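Local coordinates for protein Cd1 (Flavonifractor plautii, PDB 7D39) that probably reduces flavones and flavonols as an FMN-dependent ene-reductase, opening their breakdown by gut bacteria, at residues 19-24 and 188-193; 36-41 and 71-76; 138-143 and 168-173; 214-219 and 234-239. All coordinates share one frame; numbering follows the deposited sequence.

Contact 1: residues 19-24 and 188-193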
loop_
_atom_site.group_PDB
_atom_site.type_symbol
_atom_site.label_atom_id
_atom_site.label_comp_id
_atom_site.label_asym_id
_atom_site.label_seq_id
_atom_site.Cartn_x
_atom_site.Cartn_y
_atom_site.Cartn_z
ATOM N N CYS A 19 -12.378 2.389 12.782
ATOM C CA CYS A 19 -11.994 3.539 11.983
ATOM C C CYS A 19 -12.533 4.823 12.606
ATOM O O CYS A 19 -11.804 5.809 12.771
ATOM C CB CYS A 19 -12.490 3.363 10.550
ATOM S SG CYS A 19 -11.887 4.638 9.434
ATOM N N ILE A 20 -13.806 4.819 12.988
ATOM C CA ILE A 20 -14.385 6.033 13.545
ATOM C C ILE A 20 -13.760 6.349 14.898
ATOM O O ILE A 20 -13.463 7.507 15.207
ATOM C CB ILE A 20 -15.914 5.896 13.608
ATOM C CG1 ILE A 20 -16.471 5.934 12.175
ATOM C CG2 ILE A 20 -16.517 6.997 14.464
ATOM C CD1 ILE A 20 -17.849 5.329 12.035
ATOM N N GLU A 21 -13.511 5.321 15.706
ATOM C CA GLU A 21 -12.803 5.519 16.964
ATOM C C GLU A 21 -11.430 6.147 16.731
ATOM O O GLU A 21 -10.970 6.978 17.526
ATOM C CB GLU A 21 -12.662 4.180 17.683
ATOM C CG GLU A 21 -11.968 4.245 19.014
ATOM C CD GLU A 21 -12.873 4.780 20.101
ATOM O OE1 GLU A 21 -12.391 5.592 20.914
ATOM O OE2 GLU A 21 -14.061 4.392 20.132
ATOM N N ALA A 22 -10.746 5.744 15.660
ATOM C CA ALA A 22 -9.502 6.421 15.322
ATOM C C ALA A 22 -9.774 7.869 14.940
ATOM O O ALA A 22 -9.033 8.773 15.338
ATOM C CB ALA A 22 -8.771 5.678 14.203
ATOM N N LEU A 23 -10.854 8.119 14.200
ATOM C CA LEU A 23 -11.175 9.498 13.850
ATOM C C LEU A 23 -11.436 10.336 15.099
ATOM O O LEU A 23 -11.054 11.513 15.162
ATOM C CB LEU A 23 -12.371 9.533 12.900
ATOM C CG LEU A 23 -12.099 9.014 11.477
ATOM C CD1 LEU A 23 -13.294 9.235 10.592
ATOM C CD2 LEU A 23 -10.872 9.683 10.861
HETATM N N MSE A 24 -12.062 9.745 16.112
HETATM C CA MSE A 24 -12.315 10.473 17.350
HETATM C C MSE A 24 -11.023 10.897 18.050
HETATM O O MSE A 24 -10.871 12.045 18.458
HETATM C CB MSE A 24 -13.170 9.634 18.292
HETATM C CG MSE A 24 -14.636 9.674 17.939
HETATM SE SE MSE A 24 -15.670 8.274 18.837
HETATM C CE MSE A 24 -17.443 8.940 18.419
ATOM N N ALA A 188 -9.468 1.185 22.639
ATOM C CA ALA A 188 -8.541 2.223 23.062
ATOM C C ALA A 188 -7.309 2.249 22.175
ATOM O O ALA A 188 -6.729 3.318 21.952
ATOM C CB ALA A 188 -8.158 2.019 24.538
ATOM N N ARG A 189 -6.928 1.101 21.610
ATOM C CA ARG A 189 -5.779 1.075 20.706
ATOM C C ARG A 189 -6.098 1.752 19.376
ATOM O O ARG A 189 -5.254 2.461 18.817
ATOM C CB ARG A 189 -5.315 -0.365 20.489
ATOM C CG ARG A 189 -4.163 -0.506 19.513
ATOM C CD ARG A 189 -2.824 -0.061 20.121
ATOM N NE ARG A 189 -1.737 -0.264 19.170
ATOM C CZ ARG A 189 -0.833 0.654 18.843
ATOM N NH1 ARG A 189 -0.851 1.850 19.415
ATOM N NH2 ARG A 189 0.100 0.364 17.945
ATOM N N ALA A 190 -7.306 1.548 18.846
ATOM C CA ALA A 190 -7.725 2.323 17.682
ATOM C C ALA A 190 -7.713 3.812 17.992
ATOM O O ALA A 190 -7.276 4.622 17.169
ATOM C CB ALA A 190 -9.119 1.892 17.219
ATOM N N HIS A 191 -8.190 4.188 19.181
ATOM C CA HIS A 191 -8.169 5.586 19.585
ATOM C C HIS A 191 -6.744 6.152 19.571
ATOM O O HIS A 191 -6.504 7.249 19.056
ATOM C CB HIS A 191 -8.788 5.729 20.977
ATOM C CG HIS A 191 -8.979 7.152 21.398
ATOM N ND1 HIS A 191 -10.139 7.852 21.147
ATOM C CD2 HIS A 191 -8.151 8.012 22.036
ATOM C CE1 HIS A 191 -10.020 9.081 21.620
ATOM N NE2 HIS A 191 -8.827 9.203 22.170
ATOM N N GLN A 192 -5.789 5.434 20.168
ATOM C CA GLN A 192 -4.407 5.910 20.166
ATOM C C GLN A 192 -3.851 6.015 18.748
ATOM O O GLN A 192 -3.146 6.980 18.416
ATOM C CB GLN A 192 -3.524 4.995 21.006
ATOM C CG GLN A 192 -2.147 5.563 21.232
ATOM C CD GLN A 192 -2.176 6.799 22.131
ATOM O OE1 GLN A 192 -2.843 6.811 23.165
ATOM N NE2 GLN A 192 -1.468 7.853 21.721
ATOM N N ILE A 193 -4.153 5.032 17.899
ATOM C CA ILE A 193 -3.711 5.094 16.507
ATOM C C ILE A 193 -4.218 6.374 15.847
ATOM O O ILE A 193 -3.512 7.013 15.055
ATOM C CB ILE A 193 -4.162 3.825 15.758
ATOM C CG1 ILE A 193 -3.299 2.649 16.216
ATOM C CG2 ILE A 193 -4.097 3.995 14.229
ATOM C CD1 ILE A 193 -3.589 1.348 15.514
#

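Contact 2: residues 36-41 and 71-76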
loop_
_atom_site.group_PDB
_atom_site.type_symbol
_atom_site.label_atom_id
_atom_site.label_comp_id
_atom_site.label_asym_id
_atom_site.label_seq_id
_atom_site.Cartn_x
_atom_site.Cartn_y
_atom_site.Cartn_z
ATOM N N ILE A 36 -15.020 7.666 4.953
ATOM C CA ILE A 36 -15.488 7.065 3.707
ATOM C C ILE A 36 -15.702 5.571 3.936
ATOM O O ILE A 36 -14.788 4.862 4.376
ATOM C CB ILE A 36 -14.514 7.308 2.539
ATOM C CG1 ILE A 36 -14.574 8.771 2.104
ATOM C CG2 ILE A 36 -14.863 6.426 1.361
ATOM C CD1 ILE A 36 -13.590 9.109 0.964
ATOM N N GLN A 37 -16.911 5.101 3.645
ATOM C CA GLN A 37 -17.267 3.690 3.723
ATOM C C GLN A 37 -17.197 3.113 2.310
ATOM O O GLN A 37 -17.949 3.537 1.433
ATOM C CB GLN A 37 -18.669 3.540 4.322
ATOM C CG GLN A 37 -18.820 2.419 5.354
ATOM C CD GLN A 37 -18.636 1.055 4.744
ATOM O OE1 GLN A 37 -19.026 0.822 3.599
ATOM N NE2 GLN A 37 -18.031 0.144 5.497
ATOM N N LEU A 38 -16.285 2.162 2.077
ATOM C CA LEU A 38 -16.034 1.735 0.698
ATOM C C LEU A 38 -17.194 0.965 0.072
ATOM O O LEU A 38 -17.256 0.884 -1.161
ATOM C CB LEU A 38 -14.770 0.878 0.613
ATOM C CG LEU A 38 -13.432 1.570 0.909
ATOM C CD1 LEU A 38 -12.254 0.595 0.816
ATOM C CD2 LEU A 38 -13.232 2.763 -0.023
ATOM N N GLN A 39 -18.087 0.377 0.875
ATOM C CA GLN A 39 -19.251 -0.286 0.308
ATOM C C GLN A 39 -20.175 0.689 -0.425
ATOM O O GLN A 39 -20.992 0.251 -1.233
ATOM C CB GLN A 39 -20.064 -1.020 1.384
ATOM C CG GLN A 39 -19.287 -2.042 2.240
ATOM C CD GLN A 39 -18.475 -3.022 1.418
ATOM O OE1 GLN A 39 -18.904 -3.456 0.361
ATOM N NE2 GLN A 39 -17.282 -3.364 1.897
ATOM N N ASN A 40 -20.085 1.992 -0.153
ATOM C CA ASN A 40 -20.871 2.976 -0.889
ATOM C C ASN A 40 -20.288 3.292 -2.255
ATOM O O ASN A 40 -20.898 4.055 -3.003
ATOM C CB ASN A 40 -20.989 4.292 -0.108
ATOM C CG ASN A 40 -21.780 4.145 1.157
ATOM O OD1 ASN A 40 -22.699 3.341 1.226
ATOM N ND2 ASN A 40 -21.427 4.916 2.175
ATOM N N LEU A 41 -19.122 2.754 -2.585
ATOM C CA LEU A 41 -18.383 3.133 -3.781
ATOM C C LEU A 41 -18.415 1.993 -4.789
ATOM O O LEU A 41 -18.504 0.818 -4.417
ATOM C CB LEU A 41 -16.929 3.487 -3.444
ATOM C CG LEU A 41 -16.469 4.921 -3.161
ATOM C CD1 LEU A 41 -17.490 5.735 -2.427
ATOM C CD2 LEU A 41 -15.144 4.904 -2.377
ATOM N N ASP A 71 -11.375 7.499 -9.053
ATOM C CA ASP A 71 -10.847 8.853 -9.168
ATOM C C ASP A 71 -11.379 9.739 -8.052
ATOM O O ASP A 71 -10.624 10.506 -7.448
ATOM C CB ASP A 71 -11.181 9.450 -10.540
ATOM C CG ASP A 71 -10.312 8.881 -11.652
ATOM O OD1 ASP A 71 -9.233 8.333 -11.352
ATOM O OD2 ASP A 71 -10.703 8.989 -12.829
ATOM N N TRP A 72 -12.676 9.643 -7.759
ATOM C CA TRP A 72 -13.227 10.365 -6.616
ATOM C C TRP A 72 -12.501 9.988 -5.329
ATOM O O TRP A 72 -12.044 10.858 -4.578
ATOM C CB TRP A 72 -14.721 10.083 -6.506
ATOM C CG TRP A 72 -15.398 10.757 -5.354
ATOM C CD1 TRP A 72 -15.968 12.006 -5.341
ATOM C CD2 TRP A 72 -15.591 10.215 -4.042
ATOM N NE1 TRP A 72 -16.494 12.270 -4.099
ATOM C CE2 TRP A 72 -16.284 11.190 -3.284
ATOM C CE3 TRP A 72 -15.249 9.007 -3.435
ATOM C CZ2 TRP A 72 -16.633 10.991 -1.953
ATOM C CZ3 TRP A 72 -15.594 8.813 -2.097
ATOM C CH2 TRP A 72 -16.287 9.797 -1.380
ATOM N N LEU A 73 -12.379 8.689 -5.060
ATOM C CA LEU A 73 -11.678 8.252 -3.852
ATOM C C LEU A 73 -10.266 8.826 -3.800
ATOM O O LEU A 73 -9.823 9.338 -2.766
ATOM C CB LEU A 73 -11.632 6.719 -3.801
ATOM C CG LEU A 73 -10.922 6.034 -2.626
ATOM C CD1 LEU A 73 -11.515 6.481 -1.305
ATOM C CD2 LEU A 73 -10.973 4.503 -2.760
ATOM N N LEU A 74 -9.550 8.753 -4.917
ATOM C CA LEU A 74 -8.182 9.241 -4.953
ATOM C C LEU A 74 -8.113 10.734 -4.652
ATOM O O LEU A 74 -7.252 11.176 -3.882
ATOM C CB LEU A 74 -7.566 8.924 -6.319
ATOM C CG LEU A 74 -6.053 8.905 -6.307
ATOM C CD1 LEU A 74 -5.635 7.948 -5.229
ATOM C CD2 LEU A 74 -5.509 8.473 -7.657
ATOM N N ASP A 75 -9.004 11.529 -5.256
ATOM C CA ASP A 75 -9.035 12.955 -4.944
ATOM C C ASP A 75 -9.186 13.176 -3.446
ATOM O O ASP A 75 -8.531 14.051 -2.872
ATOM C CB ASP A 75 -10.173 13.669 -5.685
ATOM C CG ASP A 75 -9.971 13.721 -7.184
ATOM O OD1 ASP A 75 -8.864 14.071 -7.648
ATOM O OD2 ASP A 75 -10.940 13.421 -7.914
ATOM N N LYS A 76 -10.052 12.396 -2.797
ATOM C CA LYS A 76 -10.250 12.573 -1.359
ATOM C C LYS A 76 -8.977 12.248 -0.598
ATOM O O LYS A 76 -8.598 12.968 0.331
ATOM C CB LYS A 76 -11.397 11.695 -0.848
ATOM C CG LYS A 76 -12.760 11.903 -1.510
ATOM C CD LYS A 76 -13.320 13.299 -1.293
ATOM C CE LYS A 76 -13.510 13.603 0.164
ATOM N NZ LYS A 76 -14.336 14.830 0.332
#

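Contact 3: residues 138-143 and 168-173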
loop_
_atom_site.group_PDB
_atom_site.type_symbol
_atom_site.label_atom_id
_atom_site.label_comp_id
_atom_site.label_asym_id
_atom_site.label_seq_id
_atom_site.Cartn_x
_atom_site.Cartn_y
_atom_site.Cartn_z
ATOM N N VAL A 138 1.063 11.038 5.485
ATOM C CA VAL A 138 1.157 9.963 6.473
ATOM C C VAL A 138 -0.100 9.110 6.403
ATOM O O VAL A 138 -1.189 9.602 6.085
ATOM C CB VAL A 138 1.361 10.488 7.914
ATOM C CG1 VAL A 138 2.744 11.131 8.084
ATOM C CG2 VAL A 138 0.262 11.462 8.280
ATOM N N ILE A 139 0.057 7.822 6.714
ATOM C CA ILE A 139 -1.026 6.850 6.632
ATOM C C ILE A 139 -0.804 5.789 7.702
ATOM O O ILE A 139 0.332 5.412 7.998
ATOM C CB ILE A 139 -1.121 6.210 5.227
ATOM C CG1 ILE A 139 -2.334 5.274 5.128
ATOM C CG2 ILE A 139 0.187 5.469 4.881
ATOM C CD1 ILE A 139 -2.875 5.091 3.707
ATOM N N SER A 140 -1.901 5.316 8.283
ATOM C CA SER A 140 -1.878 4.208 9.220
ATOM C C SER A 140 -2.943 3.199 8.825
ATOM O O SER A 140 -3.972 3.550 8.234
ATOM C CB SER A 140 -2.098 4.683 10.653
ATOM O OG SER A 140 -0.923 5.324 11.146
ATOM N N PHE A 141 -2.683 1.940 9.159
ATOM C CA PHE A 141 -3.547 0.837 8.780
ATOM C C PHE A 141 -3.947 0.038 10.006
ATOM O O PHE A 141 -3.178 -0.104 10.956
ATOM C CB PHE A 141 -2.846 -0.093 7.793
ATOM C CG PHE A 141 -2.444 0.578 6.510
ATOM C CD1 PHE A 141 -3.382 0.819 5.525
ATOM C CD2 PHE A 141 -1.133 0.945 6.287
ATOM C CE1 PHE A 141 -3.015 1.420 4.339
ATOM C CE2 PHE A 141 -0.753 1.536 5.083
ATOM C CZ PHE A 141 -1.696 1.783 4.126
HETATM N N MSE A 142 -5.151 -0.501 9.957
HETATM C CA MSE A 142 -5.588 -1.470 10.942
HETATM C C MSE A 142 -6.191 -2.614 10.155
HETATM O O MSE A 142 -6.999 -2.379 9.274
HETATM C CB MSE A 142 -6.603 -0.860 11.901
HETATM C CG MSE A 142 -6.103 0.375 12.632
HETATM SE SE MSE A 142 -7.425 1.039 13.947
HETATM C CE MSE A 142 -8.631 1.936 12.701
ATOM N N SER A 143 -5.767 -3.841 10.438
ATOM C CA SER A 143 -6.342 -5.029 9.827
ATOM C C SER A 143 -7.090 -5.787 10.907
ATOM O O SER A 143 -6.522 -6.082 11.961
ATOM C CB SER A 143 -5.263 -5.921 9.206
ATOM O OG SER A 143 -4.518 -5.221 8.234
ATOM N N VAL A 168 4.265 5.468 6.687
ATOM C CA VAL A 168 3.407 4.664 7.551
ATOM C C VAL A 168 3.654 5.033 9.007
ATOM O O VAL A 168 4.796 5.072 9.468
ATOM C CB VAL A 168 3.665 3.168 7.307
ATOM C CG1 VAL A 168 2.777 2.289 8.199
ATOM C CG2 VAL A 168 3.422 2.821 5.857
ATOM N N ILE A 169 2.581 5.279 9.757
ATOM C CA ILE A 169 2.771 5.577 11.171
ATOM C C ILE A 169 2.467 4.347 12.022
ATOM O O ILE A 169 3.313 3.901 12.810
ATOM C CB ILE A 169 1.940 6.797 11.598
ATOM C CG1 ILE A 169 2.240 7.982 10.675
ATOM C CG2 ILE A 169 2.215 7.152 13.064
ATOM C CD1 ILE A 169 3.677 8.505 10.755
ATOM N N ASP A 170 1.276 3.784 11.860
ATOM C CA ASP A 170 0.926 2.522 12.487
ATOM C C ASP A 170 0.474 1.522 11.430
ATOM O O ASP A 170 0.010 1.905 10.357
ATOM C CB ASP A 170 -0.170 2.712 13.546
ATOM C CG ASP A 170 0.398 3.202 14.869
ATOM O OD1 ASP A 170 1.160 2.428 15.488
ATOM O OD2 ASP A 170 0.099 4.354 15.266
ATOM N N ASN A 171 0.626 0.222 11.740
ATOM C CA ASN A 171 0.234 -0.852 10.832
ATOM C C ASN A 171 -0.137 -2.057 11.707
ATOM O O ASN A 171 0.617 -3.010 11.890
ATOM C CB ASN A 171 1.344 -1.177 9.834
ATOM C CG ASN A 171 0.892 -2.121 8.785
ATOM O OD1 ASN A 171 -0.215 -2.640 8.859
ATOM N ND2 ASN A 171 1.735 -2.365 7.790
ATOM N N GLU A 172 -1.344 -2.015 12.260
ATOM C CA GLU A 172 -1.738 -2.861 13.380
ATOM C C GLU A 172 -2.675 -3.974 12.917
ATOM O O GLU A 172 -3.526 -3.761 12.051
ATOM C CB GLU A 172 -2.415 -2.015 14.469
ATOM C CG GLU A 172 -2.706 -2.730 15.780
ATOM C CD GLU A 172 -1.458 -3.025 16.560
ATOM O OE1 GLU A 172 -0.701 -3.948 16.170
ATOM O OE2 GLU A 172 -1.227 -2.319 17.557
ATOM N N VAL A 173 -2.516 -5.160 13.509
ATOM C CA VAL A 173 -3.333 -6.329 13.205
ATOM C C VAL A 173 -4.158 -6.680 14.430
ATOM O O VAL A 173 -3.621 -6.738 15.544
ATOM C CB VAL A 173 -2.476 -7.538 12.790
ATOM C CG1 VAL A 173 -3.349 -8.784 12.721
ATOM C CG2 VAL A 173 -1.863 -7.291 11.461
HETATM O O HOH W 1 -1.271 6.182 13.628
HETATM O O HOH W 2 -2.905 -3.302 9.322
#

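Contact 4: residues 214-219 and 234-239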
loop_
_atom_site.group_PDB
_atom_site.type_symbol
_atom_site.label_atom_id
_atom_site.label_comp_id
_atom_site.label_asym_id
_atom_site.label_seq_id
_atom_site.Cartn_x
_atom_site.Cartn_y
_atom_site.Cartn_z
ATOM N N GLY A 214 9.334 -5.209 13.679
ATOM C CA GLY A 214 9.473 -6.249 12.673
ATOM C C GLY A 214 10.869 -6.862 12.629
ATOM O O GLY A 214 11.656 -6.777 13.573
ATOM N N VAL A 215 11.157 -7.520 11.505
ATOM C CA VAL A 215 12.435 -8.187 11.275
ATOM C C VAL A 215 13.308 -7.393 10.308
ATOM O O VAL A 215 14.488 -7.171 10.570
ATOM C CB VAL A 215 12.227 -9.636 10.775
ATOM C CG1 VAL A 215 13.542 -10.230 10.275
ATOM C CG2 VAL A 215 11.638 -10.516 11.870
ATOM N N CYS A 216 12.742 -6.968 9.167
ATOM C CA CYS A 216 13.442 -6.096 8.225
ATOM C C CYS A 216 13.701 -4.765 8.918
ATOM O O CYS A 216 12.753 -4.049 9.265
ATOM C CB CYS A 216 12.631 -5.895 6.930
ATOM S SG CYS A 216 13.304 -4.705 5.704
ATOM N N PRO A 217 14.958 -4.402 9.150
ATOM C CA PRO A 217 15.234 -3.121 9.815
ATOM C C PRO A 217 14.827 -1.925 8.981
ATOM O O PRO A 217 14.659 -0.824 9.519
ATOM C CB PRO A 217 16.752 -3.155 10.035
ATOM C CG PRO A 217 17.175 -4.581 9.753
ATOM C CD PRO A 217 16.184 -5.128 8.791
ATOM N N HIS A 218 14.640 -2.103 7.696
ATOM C CA HIS A 218 14.280 -1.009 6.825
ATOM C C HIS A 218 12.765 -0.939 6.587
ATOM O O HIS A 218 12.195 0.087 6.772
ATOM C CB HIS A 218 15.064 -1.150 5.531
ATOM C CG HIS A 218 14.642 -0.222 4.452
ATOM N ND1 HIS A 218 15.013 1.094 4.419
ATOM C CD2 HIS A 218 13.868 -0.420 3.368
ATOM C CE1 HIS A 218 14.494 1.668 3.357
ATOM N NE2 HIS A 218 13.794 0.770 2.704
ATOM N N CYS A 219 12.170 -2.077 6.226
ATOM C CA CYS A 219 10.730 -2.307 5.889
ATOM C C CYS A 219 9.860 -2.284 7.201
ATOM O O CYS A 219 8.827 -1.676 7.242
ATOM C CB CYS A 219 10.472 -3.597 4.963
ATOM S SG CYS A 219 11.761 -4.666 4.113
ATOM N N CYS A 234 9.497 -9.252 1.699
ATOM C CA CYS A 234 8.326 -9.248 0.823
ATOM C C CYS A 234 7.724 -7.858 0.627
ATOM O O CYS A 234 6.973 -7.654 -0.328
ATOM C CB CYS A 234 7.265 -10.195 1.365
ATOM S SG CYS A 234 7.650 -11.901 1.054
ATOM N N LEU A 235 8.044 -6.894 1.480
ATOM C CA LEU A 235 7.544 -5.523 1.308
ATOM C C LEU A 235 8.526 -4.709 0.470
ATOM O O LEU A 235 8.198 -4.271 -0.632
ATOM C CB LEU A 235 7.310 -4.859 2.670
ATOM C CG LEU A 235 6.771 -3.424 2.623
ATOM C CD1 LEU A 235 5.530 -3.331 1.729
ATOM C CD2 LEU A 235 6.450 -2.915 4.032
ATOM N N CYS A 236 9.736 -4.503 0.992
ATOM C CA CYS A 236 10.674 -3.553 0.414
ATOM C C CYS A 236 11.650 -4.186 -0.580
ATOM O O CYS A 236 12.345 -3.460 -1.297
ATOM C CB CYS A 236 11.421 -2.837 1.551
ATOM S SG CYS A 236 12.713 -3.739 2.475
ATOM N N GLY A 237 11.713 -5.512 -0.660
ATOM C CA GLY A 237 12.480 -6.154 -1.702
ATOM C C GLY A 237 13.968 -6.229 -1.469
ATOM O O GLY A 237 14.684 -6.742 -2.340
ATOM N N LEU A 238 14.465 -5.724 -0.341
ATOM C CA LEU A 238 15.866 -5.910 -0.005
ATOM C C LEU A 238 16.198 -7.395 -0.014
ATOM O O LEU A 238 15.409 -8.224 0.442
ATOM C CB LEU A 238 16.174 -5.300 1.362
ATOM C CG LEU A 238 16.285 -3.776 1.405
ATOM C CD1 LEU A 238 16.209 -3.257 2.822
ATOM C CD2 LEU A 238 17.579 -3.320 0.756
ATOM N N GLU A 239 17.360 -7.722 -0.566
ATOM C CA GLU A 239 17.851 -9.095 -0.684
ATOM C C GLU A 239 19.021 -9.289 0.278
ATOM O O GLU A 239 20.010 -8.550 0.224
ATOM C CB GLU A 239 18.270 -9.393 -2.125
ATOM C CG GLU A 239 17.269 -8.845 -3.150
ATOM C CD GLU A 239 17.419 -9.446 -4.543
ATOM O OE1 GLU A 239 18.489 -10.003 -4.864
ATOM O OE2 GLU A 239 16.448 -9.359 -5.319
#

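Contact 1: residues 19-24 and 188-193
H191 and E21 bury more surface than any other residues here, and they meet through a single polar contact at the outer side of two crossing helices. The imidazole donates from ND1 to E21 OE1 (3.2 Å), a bent bond with 137° at the hydrogen, and it reaches the oxygen on its anti side. OE1 lies near the ring edge but is somewhat tilted from the imidazole plane. E21 gets there because CG stands anti to the backbone N (chi1 -179°) and the chain bends at its next bond; on the way CG passes over A190 CB at 4.1 Å and beside H191 CB at 4.0 Å. On the far side of the imidazole, NE2 is bonded to E28, so the two carboxylates would probably stabilise a protonated ring. An alanine in place of E21 would probably leave H191 ND1 without its acceptor and open a gap beside A190 CB. The helices 14-28 and 184-202 that carry these residues lie side by side on one face of the parallel sheet of a flavodoxin-like fold, where A22, A190 and I193 all touch M142. Their local axes cross at -51° and come within 6.8 Å, a close approach that the small residues A22 and A190 permit. Beneath the polar pair, A22 CA points its hydrogen at A190 O, with 3.4 Å between the heavy atoms, and A22 CB lies against the same oxygen at 3.5 Å. Beside the polar pair, H191 CE1 comes within 4.1 Å of the backbone carbon M24 C.

Contact 2: residues 36-41 and 71-76
The outer corner of the W72 indole, CZ3 and CH2, pushes between I36 and L41 and forms the main bump of this apolar contact. I36 and W72 meet tip to tip, with I36 CD1 3.6 Å from W72 CH2, while L41 crosses the indole at about a right angle and sets CD1 3.6 Å from W72 CZ3. W72 CG stands anti to the backbone N (chi1 179°), which starts the indole on its way to I36 and L41. In return, the I36 CD1 methyl drops into a hollow on the helix walled by W72, by L73 CD1 at 4.0 Å and by K76 CG at 3.8 Å. L73 is forked to serve both sides: its CD1 also meets L41 CD2 at 4.1 Å, and its CD2 meets L38 CD2 at 4.0 Å. In the flavodoxin-like fold, helix 70-79 covers the outermost strand 32-37 on the sheet face opposite helix 14-28, and the chain then crosses beyond strand 2-7 to strand 82-88. L38, in the short 3-10 turn after the strand, also touches I101 of helix 96-109, and L73 touches I43. K76 lies over the indole, its CG 3.9 Å above the centre of one face; the chain bends twice beyond CG, and NZ ends in a salt bridge with E34.

Contact 3: residues 138-143 and 168-173
V138 and I169 form the apolar part on one face of the paired strands, V138 CB lying 3.8 Å from I169 CG1. On the other face of the sheet, V168 CG2 meets I139 CG2 at 4.3 Å and approaches the edge of the F141 ring. Between these groups runs a parallel backbone pairing: I169 N bonds to I139 O, F141 N to D170 O, E172 N to F141 O, and S143 N to E172 O. It is interrupted by a beta bulge, since the partner of I139 is V168 but that of F141 is N171. The spare amide, D170 N, is taken by a side chain: S140 OG, held anti to its own carbonyl carbon (chi1 -75°), accepts it at 2.8 Å. The same hydroxyl donates to water 1 (2.6 Å), which donates in turn to D170 OD2 (2.8 Å). An alanine at S140 would probably leave the D170 amide without its acceptor and water 1 without its donor. Further along, water 2 joins S143 OG, N171 OD1 and E172 O. The strands belong to a beta-alpha-beta crossover through helix 153-162 at the border of the sheet, where D170 also bonds N196, E172 pairs with R189 and S143 OG reaches T153. The extra residue of the bulge turns the D170 amide to a side-chain hydroxyl, which probably holds the irregular register by taking this N-H while passing its own proton to water 1.

Contact 4: residues 214-219 and 234-239
C219 and C236 meet sulfur to sulfur at 2.1 Å, modelled as a disulfide. Its chi3 of -41° is far from the usual value near 90° in either sense. C219 SG is also placed 2.2 Å from C216 SG and bonded to C233; because one sulfur can form a single disulfide, these three links cannot all exist together, and the pairing is doubtful. C216 SG lies 3.4 Å from C236 SG, completing the cluster.

In a sulfur-aromatic contact, C236 SG stands at the edge of the H218 imidazole, 3.6 Å from H218 CD2, and the neighbouring ring nitrogen NE2 is hydrogen-bonded to D263.

The remaining contacts are apolar. L238 crosses H218 at about a right angle and lays CD1 3.6 Å from H218 CB, while L235 CB sits 4.1 Å from C219 CB; L235 also reaches M159 and L162 of helix 153-162. No hydrogen bond links the two loops directly.

Two Cys-x-x-Cys pairs, C216 with C219 and C233 with C236, brought together around a small antiparallel sheet, resemble a zinc-ribbon-like four-cysteine site, and the crowded sulfurs are consistent with one, although no metal is modelled and the deposited model has disulfides there.

In the fold
Contacts 1, 2 and 3 all belong to the flavodoxin-like core around the parallel sheet, whereas contact 4 lies in a separate cysteine-rich part, its centre about 16 Å from that of contact 3. Contact 3 is the buried one, made by the strands themselves through backbone bonds. Contacts 1 and 2 are partly buried and sit on opposite faces of the sheet: contact 1 joins two helices with a polar bond at its outer side, contact 2 is wholly apolar across its interface. Contacts 1 and 3 touch, through a salt bridge from R189 to E172 and I193 packing on the same residue. Contact 4 alone relies on sulfur rather than on sheet or helix packing.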